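Local coordinates for tricorn protease (Thermoplasma acidophilum, PDB 1K32), which is a serine protease with beta-propeller domains that takes part in protein degradation, probably cutting peptides released upstream by the proteasome into smaller fragments, at residues Q227-D232 with L238-S243. Sequence-based numbering, arbitrary orientation.
Sequences QIYSTD and LRKHTS
Tyr-229 and Lys-240 form an antiparallel non-hydrogen-bonded pair, and their side chains run alongside each other in the same direction. The lysine is extended as far as CE, with CG anti to the backbone N (chi1 178°), which lays its methylenes along the tyrosine ring: CB comes 3.6 Å from CE2 of Tyr-229, and CD reaches 3.8 Å from the phenol OH. A bend at the last torsion lets NZ of Lys-240 donate to O of Thr-242, two residues on in the same segment, at 2.8 Å. The phenol is held at its far end by Asp-223, while at its near end CD2 meets Leu-238 CD1, a methyl that also packs against CG2 of Thr-231. Replacing Tyr-229 by alanine is likely to strip the lysine methylenes of the ring they lie along, cost the leucine methyl one of its apolar partners, and leave Asp-223 without the phenol's hydrogen bond.

Ser-230 and Arg-239 exchange two backbone hydrogen bonds, and His-241 N donates to Ile-228 O at 2.8 Å. Beyond this point a side chain continues the pairing: OG1 of Thr-242 accepts the N-H of Ile-228 at 2.9 Å in a fairly straight bond (163°), while its CG2 rests on the isoleucine's CB, CG1 and CD1.

Strand 239-240 is the outermost strand of a four-stranded antiparallel propeller blade, and 227-232 lies between it and 215-220. Backbone bonds thus fix the register, while lysine and leucine carbons pack obliquely against the tyrosine ring and the lysine's ammonium is hydrogen-bonded to a carbonyl.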
loop_
_atom_site.group_PDB
_atom_site.type_symbol
_atom_site.label_atom_id
_atom_site.label_comp_id
_atom_site.label_asym_id
_atom_site.label_seq_id
_atom_site.Cartn_x
_atom_site.Cartn_y
_atom_site.Cartn_z
ATOM N N GLN A 227 45.576 -63.373 12.094
ATOM C CA GLN A 227 45.922 -64.702 11.600
ATOM C C GLN A 227 44.703 -65.598 11.767
ATOM O O GLN A 227 43.756 -65.251 12.480
ATOM C CB GLN A 227 47.075 -65.315 12.408
ATOM C CG GLN A 227 48.281 -64.397 12.622
ATOM C CD GLN A 227 49.090 -64.164 11.364
ATOM O OE1 GLN A 227 50.007 -63.342 11.353
ATOM N NE2 GLN A 227 48.773 -64.893 10.307
ATOM N N ILE A 228 44.734 -66.748 11.109
ATOM C CA ILE A 228 43.658 -67.711 11.229
ATOM C C ILE A 228 44.028 -68.681 12.347
ATOM O O ILE A 228 45.135 -69.212 12.371
ATOM C CB ILE A 228 43.466 -68.496 9.912
ATOM C CG1 ILE A 228 43.156 -67.516 8.779
ATOM C CG2 ILE A 228 42.333 -69.517 10.061
ATOM C CD1 ILE A 228 42.942 -68.192 7.440
ATOM N N TYR A 229 43.107 -68.873 13.285
ATOM C CA TYR A 229 43.288 -69.789 14.414
ATOM C C TYR A 229 42.101 -70.746 14.420
ATOM O O TYR A 229 41.178 -70.606 13.610
ATOM C CB TYR A 229 43.278 -69.039 15.755
ATOM C CG TYR A 229 44.451 -68.113 15.999
ATOM C CD1 TYR A 229 44.530 -66.880 15.360
ATOM C CD2 TYR A 229 45.489 -68.480 16.860
ATOM C CE1 TYR A 229 45.601 -66.037 15.562
ATOM C CE2 TYR A 229 46.578 -67.639 17.075
ATOM C CZ TYR A 229 46.624 -66.417 16.416
ATOM O OH TYR A 229 47.691 -65.574 16.577
ATOM N N SER A 230 42.122 -71.707 15.338
ATOM C CA SER A 230 41.008 -72.634 15.476
ATOM C C SER A 230 41.053 -73.303 16.848
ATOM O O SER A 230 42.093 -73.294 17.523
ATOM C CB SER A 230 41.027 -73.696 14.366
ATOM O OG SER A 230 42.027 -74.671 14.590
ATOM N N THR A 231 39.911 -73.842 17.265
ATOM C CA THR A 231 39.796 -74.551 18.536
ATOM C C THR A 231 38.826 -75.701 18.302
ATOM O O THR A 231 38.203 -75.774 17.247
ATOM C CB THR A 231 39.202 -73.663 19.662
ATOM O OG1 THR A 231 37.856 -73.287 19.323
ATOM C CG2 THR A 231 40.053 -72.406 19.878
ATOM N N ASP A 232 38.700 -76.607 19.266
ATOM C CA ASP A 232 37.730 -77.681 19.114
ATOM C C ASP A 232 36.406 -77.056 19.556
ATOM O O ASP A 232 36.398 -75.918 20.020
ATOM C CB ASP A 232 38.080 -78.892 19.987
ATOM C CG ASP A 232 38.334 -78.528 21.442
ATOM O OD1 ASP A 232 37.572 -77.730 22.031
ATOM O OD2 ASP A 232 39.305 -79.069 22.009
ATOM N N LEU A 238 43.834 -74.566 21.203
ATOM C CA LEU A 238 44.035 -73.452 20.282
ATOM C C LEU A 238 45.204 -73.672 19.334
ATOM O O LEU A 238 46.304 -74.010 19.766
ATOM C CB LEU A 238 44.261 -72.150 21.064
ATOM C CG LEU A 238 44.549 -70.886 20.246
ATOM C CD1 LEU A 238 43.299 -70.470 19.486
ATOM C CD2 LEU A 238 44.998 -69.767 21.178
ATOM N N ARG A 239 44.956 -73.461 18.044
ATOM C CA ARG A 239 45.980 -73.601 17.014
ATOM C C ARG A 239 46.083 -72.345 16.148
ATOM O O ARG A 239 45.087 -71.666 15.889
ATOM C CB ARG A 239 45.680 -74.799 16.113
ATOM C CG ARG A 239 45.669 -76.127 16.836
ATOM C CD ARG A 239 45.266 -77.250 15.906
ATOM N NE ARG A 239 45.083 -78.502 16.630
ATOM C CZ ARG A 239 44.671 -79.635 16.073
ATOM N NH1 ARG A 239 44.534 -80.724 16.816
ATOM N NH2 ARG A 239 44.394 -79.676 14.773
ATOM N N LYS A 240 47.301 -72.052 15.699
ATOM C CA LYS A 240 47.575 -70.900 14.846
ATOM C C LYS A 240 47.950 -71.452 13.470
ATOM O O LYS A 240 48.964 -72.133 13.333
ATOM C CB LYS A 240 48.731 -70.091 15.449
ATOM C CG LYS A 240 49.178 -68.869 14.663
ATOM C CD LYS A 240 50.263 -68.141 15.447
ATOM C CE LYS A 240 50.848 -66.965 14.692
ATOM N NZ LYS A 240 51.557 -67.368 13.450
ATOM N N HIS A 241 47.139 -71.158 12.455
ATOM C CA HIS A 241 47.383 -71.682 11.114
ATOM C C HIS A 241 48.044 -70.804 10.060
ATOM O O HIS A 241 48.315 -71.284 8.962
ATOM C CB HIS A 241 46.082 -72.219 10.520
ATOM C CG HIS A 241 45.417 -73.247 11.372
ATOM N ND1 HIS A 241 44.489 -72.925 12.335
ATOM C CD2 HIS A 241 45.574 -74.590 11.434
ATOM C CE1 HIS A 241 44.103 -74.025 12.955
ATOM N NE2 HIS A 241 44.746 -75.050 12.429
ATOM N N THR A 242 48.298 -69.538 10.368
ATOM C CA THR A 242 48.919 -68.647 9.396
ATOM C C THR A 242 49.923 -67.724 10.043
ATOM O O THR A 242 49.886 -67.505 11.250
ATOM C CB THR A 242 47.875 -67.755 8.696
ATOM O OG1 THR A 242 47.236 -66.912 9.668
ATOM C CG2 THR A 242 46.828 -68.616 7.989
ATOM N N SER A 243 50.809 -67.169 9.224
ATOM C CA SER A 243 51.833 -66.243 9.693
ATOM C C SER A 243 51.961 -65.056 8.742
ATOM O O SER A 243 53.056 -64.709 8.318
ATOM C CB SER A 243 53.185 -66.956 9.810
ATOM O OG SER A 243 53.184 -67.872 10.884
#